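Local coordinates for (S)-ureidoglycine aminohydrolase cupin domain-containing protein (Pseudomonas syringae pv. tomato, PDB 3MYX) that is of unknown function but belongs to the cupin superfamily and resembles the cupin domain of (S)-ureidoglycine aminohydrolases, at residues Glu188-Glu194 / Tyr230-Ala236; Val7-Arg12 / Leu207-Thr211; Leu130-Leu136 / Ile169-Asp173. All blocks are in the same frame, centred on the assembly; numbering follows the deposited sequence.

All three contacts meet in or beside the seven-stranded sheet of the C-terminal cupin domain. Interaction 1 pairs two central strands, 188-192 and 231-236. Interaction 2 covers an outermost strand, 7-11, with strand 207-209 of another sheet; its centre is about 11 Å from that of interaction 1. Interaction 3 lays the loop 130-136 on strand 168-174, next to strand 231-237, with its centre about 9 Å from that of interaction 1. R232 and Y230 join interactions 1 and 3. Interactions 2 and 3 do not touch. The side chains of K233 and W172 each lie about 4 Å from bound 1,2-ethanediol, probably from the crystallisation liquor.

Interaction 1 of 3, residues Glu188-Glu194 / Tyr230-Ala236; sequences ELMNLIE and YVRKFYA
Strands 188-192 and 231-236 are antiparallel neighbours in a sheet of the cupin domain, and a classic beta bulge shifts their register by one near the end of the pairing. L189 with A236 and N191 with F234 are hydrogen-bonded pairs. M190, a selenomethionine, with Y235 and L192 with K233 are non-hydrogen-bonded pairs. At the bulge I193 and E194 both face R232. R232 O accepts from I193 N at 2.8 Å and from E194 N at 3.1 Å, both on the same face of its carbonyl plane. R232 N returns a bond to E194 O at 3.0 Å.

I193 lays CD1 over the centre of the F234 ring, 3.7 Å above its plane, as a CH-pi contact. The same ring meets N191 OD1 at its edge, with CD2 3.6 Å from that oxygen; N191 ND2 bonds T214. On the other face of the sheet K233 takes chi1 72°, with CG between backbone N and carbonyl carbon. From there its extended chain reaches E188 and crosses it at about a right angle. NZ makes a salt bridge with E188 OE2 at 2.8 Å, on the syn side and 20° out of the carboxylate plane. K233 also makes a cation-pi contact with W172. Water 1 links E194 OE2 and Y230 OH, and that hydroxyl also bonds D173.

R232 CD packs on I193 CG2, while NE and NH2 bond the carbonyls of R132 and A134. The arginine thus ties the loop 130-136 to the bulge, and two bonds on R232 O hold the chain where it turns a corner at I193.

Interaction 2 of 3, residues Val7-Arg12 / Leu207-Thr211; sequences VLLLAR and LTVNT
L9 and L207 face each other across the contact, their side chains crossing at a slant. L9 CD2 rests against the fork of L207, close to both methyls. It lies 3.5 Å from L207 CD2, which is tight for two carbons. Both residues have a second conformer, so this closeness is doubtful. V7 joins from the same strand: V7 CG1 meets L207 CD2 at 3.8 Å. V209 CG2 adds a looser contact to L9 CD2.

R12 supplies the polar half. Its chain bends at chi2 (-71°), which brings the guanidinium back over L9, and L9 CG sits 4.1 Å above the centre of the guanidinium plane. The R12 and L207 side chains run antiparallel past one another, with R12 NH2 beside L207 CD1. NH1 donates to T208 O at 2.7 Å with a nearly straight N-H...O angle of 169°. The oxygen lies in the guanidinium plane. Water 2 also lies at the guanidinium edge and in its plane. It accepts from R12 NH2 at 3.0 Å and from T208 N at 3.0 Å. One edge of the arginine therefore serves both the carbonyl and the N-H of T208, the latter through water, which should limit rotation of the flat group. NH1 also makes a salt bridge with D213, whose carboxylate bonds N210 N as well.

The two strands are not paired. Their axes pass 9.1 Å apart at 44°, as in facing sheets. Strand 7-11 is one edge strand of the seven-stranded sheet, beside strand 214-217, where L10 and A11 form a classic bulge opposite T214. Strand 207-209 pairs with strand 197-201, and V7 also packs on L199 and L201 there.

Interaction 3 of 3, residues Leu130-Leu136 / Ile169-Asp173; sequences LDRLALL and IGVWD
The D173 carboxylate carries L136 on one face: L136 CD1 lies almost squarely above D173 CG, at 3.6 Å. The oxygens of D173 turn to polar partners, and OD2 takes a salt bridge from R155, besides its bond to Y230. A chi1 of 77° turns the D173 carboxylate back over its own backbone, toward L136. In the loop, the D131 carboxylate is met from above its plane, not at an edge. L133 N donates to D131 OD1 at 2.9 Å, forming an Asx turn. A134 N bonds D131 O in the type I beta turn D131-A134.

This turn lies in the loop between strands 127-130 and 137-139. It folds over one face of strand 168-174, in the seven-stranded sheet of the cupin domain. No hydrogen bond joins the two segments. V171 is the centre of the contact. Its CG2 touches the carbonyl oxygen D131 O at 3.6 Å and A134 CB at 4.2 Å. L136 crosses V171 at about a right angle, with CD2 3.9 Å from V171 CB. The two methyls of L136 thus divide between V171 and D173. At the other end L130 CD1 meets I169 CG2 at 3.5 Å, again with the side chains nearly perpendicular. L130 also packs on F234 and V94.

Interaction 1 of 3, residues Glu188-Glu194 / Tyr230-Ala236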
loop_
_atom_site.group_PDB
_atom_site.type_symbol
_atom_site.label_atom_id
_atom_site.label_comp_id
_atom_site.label_asym_id
_atom_site.label_seq_id
_atom_site.Cartn_x
_atom_site.Cartn_y
_atom_site.Cartn_z
ATOM N N GLU A 188 -6.070 4.445 1.350
ATOM C CA GLU A 188 -4.823 4.602 0.586
ATOM C C GLU A 188 -3.594 4.069 1.303
ATOM O O GLU A 188 -3.266 4.537 2.397
ATOM C CB GLU A 188 -4.597 6.080 0.245
ATOM C CG GLU A 188 -3.326 6.315 -0.549
ATOM C CD GLU A 188 -3.189 7.712 -1.102
ATOM O OE1 GLU A 188 -3.992 8.604 -0.750
ATOM O OE2 GLU A 188 -2.249 7.908 -1.913
ATOM N N LEU A 189 -2.888 3.138 0.671
ATOM C CA LEU A 189 -1.531 2.794 1.054
ATOM C C LEU A 189 -0.596 3.587 0.165
ATOM O O LEU A 189 -0.813 3.672 -1.037
ATOM C CB LEU A 189 -1.252 1.288 0.884
ATOM C CG LEU A 189 0.166 0.847 1.282
ATOM C CD1 LEU A 189 0.183 -0.577 1.826
ATOM C CD2 LEU A 189 1.155 0.982 0.126
HETATM N N MSE A 190 0.429 4.178 0.772
HETATM C CA MSE A 190 1.490 4.877 0.048
HETATM C C MSE A 190 2.847 4.378 0.516
HETATM O O MSE A 190 3.060 4.243 1.717
HETATM C CB MSE A 190 1.477 6.381 0.333
HETATM C CG MSE A 190 0.148 7.067 0.232
HETATM SE SE MSE A 190 0.272 8.981 0.571
HETATM C CE MSE A 190 1.728 8.906 1.867
ATOM N N ASN A 191 3.762 4.173 -0.415
ATOM C CA ASN A 191 5.151 3.917 -0.095
ATOM C C ASN A 191 5.958 4.904 -0.905
ATOM O O ASN A 191 5.789 4.988 -2.124
ATOM C CB ASN A 191 5.540 2.469 -0.409
ATOM C CG ASN A 191 7.038 2.244 -0.370
ATOM O OD1 ASN A 191 7.720 2.432 -1.373
ATOM N ND2 ASN A 191 7.552 1.841 0.795
ATOM N N LEU A 192 6.780 5.703 -0.247
ATOM C CA LEU A 192 7.456 6.788 -0.960
ATOM C C LEU A 192 8.719 6.297 -1.664
ATOM O O LEU A 192 9.658 5.789 -1.042
ATOM C CB LEU A 192 7.795 7.952 -0.039
ATOM C CG LEU A 192 6.615 8.629 0.674
ATOM C CD1 LEU A 192 7.038 10.002 1.155
ATOM C CD2 LEU A 192 5.353 8.758 -0.133
ATOM N N ILE A 193 8.713 6.453 -2.985
ATOM C CA ILE A 193 9.864 6.157 -3.834
ATOM C C ILE A 193 10.855 7.333 -3.800
ATOM O O ILE A 193 12.065 7.118 -3.761
ATOM C CB ILE A 193 9.370 5.847 -5.289
ATOM C CG1 ILE A 193 8.494 4.588 -5.299
ATOM C CG2 ILE A 193 10.546 5.748 -6.281
ATOM C CD1 ILE A 193 7.690 4.425 -6.563
ATOM N N GLU A 194 10.341 8.562 -3.842
ATOM C CA GLU A 194 11.158 9.759 -3.692
ATOM C C GLU A 194 10.402 10.761 -2.843
ATOM O O GLU A 194 9.176 10.811 -2.874
ATOM C CB GLU A 194 11.487 10.435 -5.030
ATOM C CG GLU A 194 12.329 9.594 -5.980
ATOM C CD GLU A 194 12.796 10.384 -7.196
ATOM O OE1 GLU A 194 13.351 11.481 -7.017
ATOM O OE2 GLU A 194 12.619 9.912 -8.332
ATOM N N TYR A 230 9.106 17.622 -4.574
ATOM C CA TYR A 230 8.599 16.507 -5.347
ATOM C C TYR A 230 8.410 15.262 -4.503
ATOM O O TYR A 230 9.247 14.928 -3.650
ATOM C CB TYR A 230 9.618 16.211 -6.436
ATOM C CG TYR A 230 9.343 15.024 -7.313
ATOM C CD1 TYR A 230 8.480 15.121 -8.398
ATOM C CD2 TYR A 230 9.978 13.823 -7.097
ATOM C CE1 TYR A 230 8.280 14.038 -9.244
ATOM C CE2 TYR A 230 9.787 12.744 -7.934
ATOM C CZ TYR A 230 8.932 12.841 -9.004
ATOM O OH TYR A 230 8.775 11.756 -9.854
ATOM N N VAL A 231 7.328 14.539 -4.771
ATOM C CA VAL A 231 7.056 13.240 -4.167
ATOM C C VAL A 231 6.717 12.253 -5.259
ATOM O O VAL A 231 5.998 12.577 -6.197
ATOM C CB VAL A 231 5.903 13.337 -3.144
ATOM C CG1 VAL A 231 5.472 11.965 -2.650
ATOM C CG2 VAL A 231 6.308 14.205 -1.954
ATOM N N ARG A 232 7.237 11.039 -5.130
ATOM C CA ARG A 232 6.834 9.923 -5.976
ATOM C C ARG A 232 6.504 8.765 -5.073
ATOM O O ARG A 232 7.261 8.498 -4.122
ATOM C CB ARG A 232 7.945 9.565 -6.942
ATOM C CG ARG A 232 7.645 8.421 -7.892
ATOM C CD ARG A 232 8.871 8.171 -8.754
ATOM N NE ARG A 232 8.652 7.221 -9.825
ATOM C CZ ARG A 232 8.282 7.506 -11.087
ATOM N NH1 ARG A 232 8.024 8.728 -11.526
ATOM N NH2 ARG A 232 8.136 6.521 -11.905
ATOM N N LYS A 233 5.413 8.073 -5.360
ATOM C CA LYS A 233 4.981 6.993 -4.487
ATOM C C LYS A 233 4.372 5.836 -5.238
ATOM O O LYS A 233 3.772 6.035 -6.291
ATOM C CB LYS A 233 3.965 7.518 -3.465
ATOM C CG LYS A 233 2.614 7.848 -4.029
ATOM C CD LYS A 233 1.791 8.718 -3.089
ATOM C CE LYS A 233 0.393 8.909 -3.606
ATOM N NZ LYS A 233 -0.402 9.861 -2.740
ATOM N N PHE A 234 4.505 4.639 -4.660
ATOM C CA PHE A 234 3.600 3.555 -4.960
ATOM C C PHE A 234 2.316 3.848 -4.206
ATOM O O PHE A 234 2.351 4.328 -3.056
ATOM C CB PHE A 234 4.127 2.227 -4.426
ATOM C CG PHE A 234 5.253 1.630 -5.207
ATOM C CD1 PHE A 234 5.063 1.239 -6.522
ATOM C CD2 PHE A 234 6.476 1.338 -4.602
ATOM C CE1 PHE A 234 6.089 0.614 -7.234
ATOM C CE2 PHE A 234 7.502 0.719 -5.320
ATOM C CZ PHE A 234 7.315 0.357 -6.619
ATOM N N TYR A 235 1.182 3.505 -4.809
ATOM C CA TYR A 235 -0.093 3.618 -4.130
ATOM C C TYR A 235 -0.976 2.410 -4.378
ATOM O O TYR A 235 -0.881 1.746 -5.423
ATOM C CB TYR A 235 -0.844 4.872 -4.557
ATOM C CG TYR A 235 -1.216 4.914 -6.025
ATOM C CD1 TYR A 235 -2.389 4.308 -6.493
ATOM C CD2 TYR A 235 -0.385 5.522 -6.952
ATOM C CE1 TYR A 235 -2.732 4.344 -7.839
ATOM C CE2 TYR A 235 -0.716 5.545 -8.286
ATOM C CZ TYR A 235 -1.872 4.964 -8.731
ATOM O OH TYR A 235 -2.131 5.014 -10.094
ATOM N N ALA A 236 -1.831 2.149 -3.393
ATOM C CA ALA A 236 -3.026 1.331 -3.570
ATOM C C ALA A 236 -4.170 2.182 -3.049
ATOM O O ALA A 236 -4.117 2.616 -1.890
ATOM C CB ALA A 236 -2.944 0.022 -2.777
HETATM O O HOH W 1 11.341 10.774 -10.615
#

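Interaction 2 of 3, residues Val7-Arg12 / Leu207-Thr211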
loop_
_atom_site.group_PDB
_atom_site.type_symbol
_atom_site.label_atom_id
_atom_site.label_comp_id
_atom_site.label_asym_id
_atom_site.label_seq_id
_atom_site.Cartn_x
_atom_site.Cartn_y
_atom_site.Cartn_z
ATOM N N VAL A 7 -4.465 7.699 10.348
ATOM C CA VAL A 7 -3.270 7.568 9.537
ATOM C C VAL A 7 -2.290 6.717 10.330
ATOM O O VAL A 7 -1.991 7.018 11.502
ATOM C CB VAL A 7 -2.666 8.962 9.225
ATOM C CG1 VAL A 7 -1.357 8.835 8.475
ATOM C CG2 VAL A 7 -3.680 9.836 8.469
ATOM N N LEU A 8 -1.807 5.652 9.700
ATOM C CA LEU A 8 -0.968 4.652 10.355
ATOM C C LEU A 8 0.321 4.412 9.602
ATOM O O LEU A 8 0.301 3.962 8.462
ATOM C CB LEU A 8 -1.731 3.330 10.469
ATOM C CG LEU A 8 -3.040 3.411 11.263
ATOM C CD1 LEU A 8 -3.877 2.164 11.093
ATOM C CD2 LEU A 8 -2.740 3.700 12.754
ATOM N N LEU A 9 1.436 4.719 10.246
ATOM C CA LEU A 9 2.750 4.399 9.691
ATOM C C LEU A 9 2.934 2.880 9.828
ATOM O O LEU A 9 2.873 2.340 10.937
ATOM C CB LEU A 9 3.866 5.187 10.404
ATOM C CG LEU A 9 5.133 5.582 9.624
ATOM C CD1 LEU A 9 5.739 4.411 8.896
ATOM C CD2 LEU A 9 4.890 6.726 8.635
ATOM N N LEU A 10 3.125 2.186 8.706
ATOM C CA LEU A 10 3.262 0.724 8.717
ATOM C C LEU A 10 4.719 0.290 8.883
ATOM O O LEU A 10 5.004 -0.650 9.620
ATOM C CB LEU A 10 2.672 0.099 7.444
ATOM C CG LEU A 10 1.194 0.395 7.166
ATOM C CD1 LEU A 10 0.741 -0.416 5.956
ATOM C CD2 LEU A 10 0.306 0.085 8.392
ATOM N N ALA A 11 5.636 0.943 8.170
ATOM C CA ALA A 11 7.042 0.617 8.284
ATOM C C ALA A 11 7.892 1.795 7.861
ATOM O O ALA A 11 7.561 2.501 6.915
ATOM C CB ALA A 11 7.383 -0.611 7.430
ATOM N N ARG A 12 8.998 1.979 8.576
ATOM C CA ARG A 12 10.008 2.956 8.224
ATOM C C ARG A 12 11.054 2.314 7.324
ATOM O O ARG A 12 11.316 1.106 7.418
ATOM C CB ARG A 12 10.727 3.452 9.473
ATOM C CG ARG A 12 9.895 4.269 10.426
ATOM C CD ARG A 12 9.589 5.603 9.849
ATOM N NE ARG A 12 9.011 6.502 10.840
ATOM C CZ ARG A 12 8.519 7.704 10.569
ATOM N NH1 ARG A 12 8.522 8.181 9.330
ATOM N NH2 ARG A 12 8.008 8.432 11.543
ATOM N N LEU A 207 2.866 13.419 11.315
ATOM C CA LEU A 207 3.649 12.292 10.857
ATOM C C LEU A 207 4.459 12.716 9.639
ATOM O O LEU A 207 3.880 13.116 8.627
ATOM C CB LEU A 207 2.719 11.148 10.468
ATOM C CG LEU A 207 3.403 9.877 9.997
ATOM C CD1 LEU A 207 4.155 9.201 11.174
ATOM C CD2 LEU A 207 2.355 8.943 9.394
ATOM N N THR A 208 5.780 12.623 9.729
ATOM C CA THR A 208 6.651 12.812 8.586
ATOM C C THR A 208 6.862 11.460 7.930
ATOM O O THR A 208 7.361 10.526 8.561
ATOM C CB THR A 208 7.991 13.405 8.985
ATOM O OG1 THR A 208 7.755 14.687 9.577
ATOM C CG2 THR A 208 8.877 13.573 7.763
ATOM N N VAL A 209 6.430 11.357 6.679
ATOM C CA VAL A 209 6.599 10.151 5.887
ATOM C C VAL A 209 7.794 10.402 4.988
ATOM O O VAL A 209 7.777 11.284 4.135
ATOM C CB VAL A 209 5.326 9.821 5.068
ATOM C CG1 VAL A 209 5.489 8.456 4.375
ATOM C CG2 VAL A 209 4.083 9.876 5.988
ATOM N N ASN A 210 8.848 9.648 5.236
ATOM C CA ASN A 210 10.097 9.795 4.522
ATOM C C ASN A 210 10.233 8.807 3.386
ATOM O O ASN A 210 9.459 7.858 3.253
ATOM C CB ASN A 210 11.268 9.627 5.498
ATOM C CG ASN A 210 11.293 10.707 6.552
ATOM O OD1 ASN A 210 11.469 11.874 6.232
ATOM N ND2 ASN A 210 11.126 10.322 7.818
ATOM N N THR A 211 11.236 9.038 2.558
ATOM C CA THR A 211 11.516 8.163 1.459
ATOM C C THR A 211 11.730 6.734 1.981
ATOM O O THR A 211 12.485 6.517 2.923
ATOM C CB THR A 211 12.762 8.635 0.722
ATOM O OG1 THR A 211 12.634 10.033 0.393
ATOM C CG2 THR A 211 13.000 7.789 -0.492
HETATM O O HOH W 2 7.254 11.327 11.993
#

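Interaction 3 of 3, residues Leu130-Leu136 / Ile169-Asp173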
loop_
_atom_site.group_PDB
_atom_site.type_symbol
_atom_site.label_atom_id
_atom_site.label_comp_id
_atom_site.label_asym_id
_atom_site.label_seq_id
_atom_site.Cartn_x
_atom_site.Cartn_y
_atom_site.Cartn_z
ATOM N N LEU A 130 5.415 -4.053 -10.277
ATOM C CA LEU A 130 5.186 -2.596 -10.333
ATOM C C LEU A 130 6.523 -1.868 -10.385
ATOM O O LEU A 130 7.199 -1.759 -9.365
ATOM C CB LEU A 130 4.380 -2.119 -9.113
ATOM C CG LEU A 130 3.061 -2.838 -8.824
ATOM C CD1 LEU A 130 2.536 -2.428 -7.438
ATOM C CD2 LEU A 130 2.006 -2.595 -9.895
ATOM N N ASP A 131 6.882 -1.334 -11.548
ATOM C CA ASP A 131 8.196 -0.707 -11.730
ATOM C C ASP A 131 8.240 0.656 -11.018
ATOM O O ASP A 131 7.430 1.526 -11.324
ATOM C CB ASP A 131 8.455 -0.534 -13.241
ATOM C CG ASP A 131 9.864 -0.057 -13.592
ATOM O OD1 ASP A 131 10.645 0.306 -12.693
ATOM O OD2 ASP A 131 10.180 -0.075 -14.812
ATOM N N ARG A 132 9.220 0.849 -10.126
ATOM C CA ARG A 132 9.456 2.142 -9.484
ATOM C C ARG A 132 9.596 3.267 -10.512
ATOM O O ARG A 132 9.223 4.404 -10.225
ATOM C CB ARG A 132 10.738 2.089 -8.631
ATOM C CG ARG A 132 10.653 1.198 -7.391
ATOM C CD ARG A 132 12.000 0.918 -6.749
ATOM N NE ARG A 132 12.577 2.115 -6.152
ATOM C CZ ARG A 132 12.317 2.569 -4.926
ATOM N NH1 ARG A 132 11.447 1.969 -4.146
ATOM N NH2 ARG A 132 12.929 3.670 -4.485
ATOM N N LEU A 133 10.163 2.949 -11.684
ATOM C CA LEU A 133 10.436 3.926 -12.737
ATOM C C LEU A 133 9.363 3.929 -13.821
ATOM O O LEU A 133 9.600 4.390 -14.931
ATOM C CB LEU A 133 11.819 3.677 -13.365
ATOM C CG LEU A 133 13.031 3.692 -12.424
ATOM C CD1 LEU A 133 14.340 3.447 -13.194
ATOM C CD2 LEU A 133 13.064 5.003 -11.648
ATOM N N ALA A 134 8.166 3.456 -13.502
ATOM C CA ALA A 134 7.063 3.473 -14.462
ATOM C C ALA A 134 6.875 4.862 -15.073
ATOM O O ALA A 134 6.997 5.897 -14.385
ATOM C CB ALA A 134 5.772 3.038 -13.761
ATOM N N LEU A 135 6.526 4.897 -16.353
ATOM C CA LEU A 135 6.220 6.156 -17.030
ATOM C C LEU A 135 4.792 6.586 -16.693
ATOM O O LEU A 135 3.863 5.773 -16.731
ATOM C CB LEU A 135 6.349 5.985 -18.544
ATOM C CG LEU A 135 7.734 5.551 -19.023
ATOM C CD1 LEU A 135 7.699 5.263 -20.525
ATOM C CD2 LEU A 135 8.738 6.630 -18.706
ATOM N N LEU A 136 4.628 7.864 -16.357
ATOM C CA LEU A 136 3.377 8.377 -15.812
ATOM C C LEU A 136 2.737 9.374 -16.762
ATOM O O LEU A 136 3.398 9.988 -17.589
ATOM C CB LEU A 136 3.635 9.060 -14.476
ATOM C CG LEU A 136 4.490 8.316 -13.446
ATOM C CD1 LEU A 136 4.519 9.139 -12.154
ATOM C CD2 LEU A 136 3.973 6.872 -13.189
ATOM N N ILE A 169 -3.863 0.389 -8.346
ATOM C CA ILE A 169 -2.513 0.277 -7.793
ATOM C C ILE A 169 -1.502 0.724 -8.833
ATOM O O ILE A 169 -1.591 0.356 -10.001
ATOM C CB ILE A 169 -2.241 -1.167 -7.339
ATOM C CG1 ILE A 169 -3.204 -1.542 -6.203
ATOM C CG2 ILE A 169 -0.785 -1.326 -6.921
ATOM C CD1 ILE A 169 -3.213 -3.022 -5.822
ATOM N N GLY A 170 -0.562 1.567 -8.427
ATOM C CA GLY A 170 0.382 2.074 -9.385
ATOM C C GLY A 170 1.405 2.998 -8.783
ATOM O O GLY A 170 1.747 2.876 -7.606
ATOM N N VAL A 171 1.891 3.903 -9.625
ATOM C CA VAL A 171 2.903 4.862 -9.266
ATOM C C VAL A 171 2.362 6.262 -9.586
ATOM O O VAL A 171 1.691 6.457 -10.605
ATOM C CB VAL A 171 4.236 4.580 -9.995
ATOM C CG1 VAL A 171 5.314 5.660 -9.657
ATOM C CG2 VAL A 171 4.769 3.196 -9.647
ATOM N N TRP A 172 2.627 7.209 -8.676
ATOM C CA TRP A 172 2.160 8.598 -8.781
ATOM C C TRP A 172 3.294 9.526 -8.455
ATOM O O TRP A 172 4.160 9.187 -7.636
ATOM C CB TRP A 172 1.054 8.820 -7.772
ATOM C CG TRP A 172 0.475 10.190 -7.510
ATOM C CD1 TRP A 172 -0.637 10.699 -8.065
ATOM C CD2 TRP A 172 0.891 11.129 -6.511
ATOM N NE1 TRP A 172 -0.943 11.917 -7.501
ATOM C CE2 TRP A 172 -0.027 12.182 -6.520
ATOM C CE3 TRP A 172 1.942 11.166 -5.590
ATOM C CZ2 TRP A 172 0.063 13.252 -5.640
ATOM C CZ3 TRP A 172 2.029 12.228 -4.722
ATOM C CH2 TRP A 172 1.082 13.245 -4.741
ATOM N N ASP A 173 3.298 10.706 -9.065
ATOM C CA ASP A 173 4.200 11.751 -8.617
ATOM C C ASP A 173 3.543 13.112 -8.640
ATOM O O ASP A 173 2.467 13.293 -9.202
ATOM C CB ASP A 173 5.587 11.704 -9.306
ATOM C CG ASP A 173 5.636 12.245 -10.748
ATOM O OD1 ASP A 173 4.680 12.856 -11.286
ATOM O OD2 ASP A 173 6.718 12.019 -11.370
#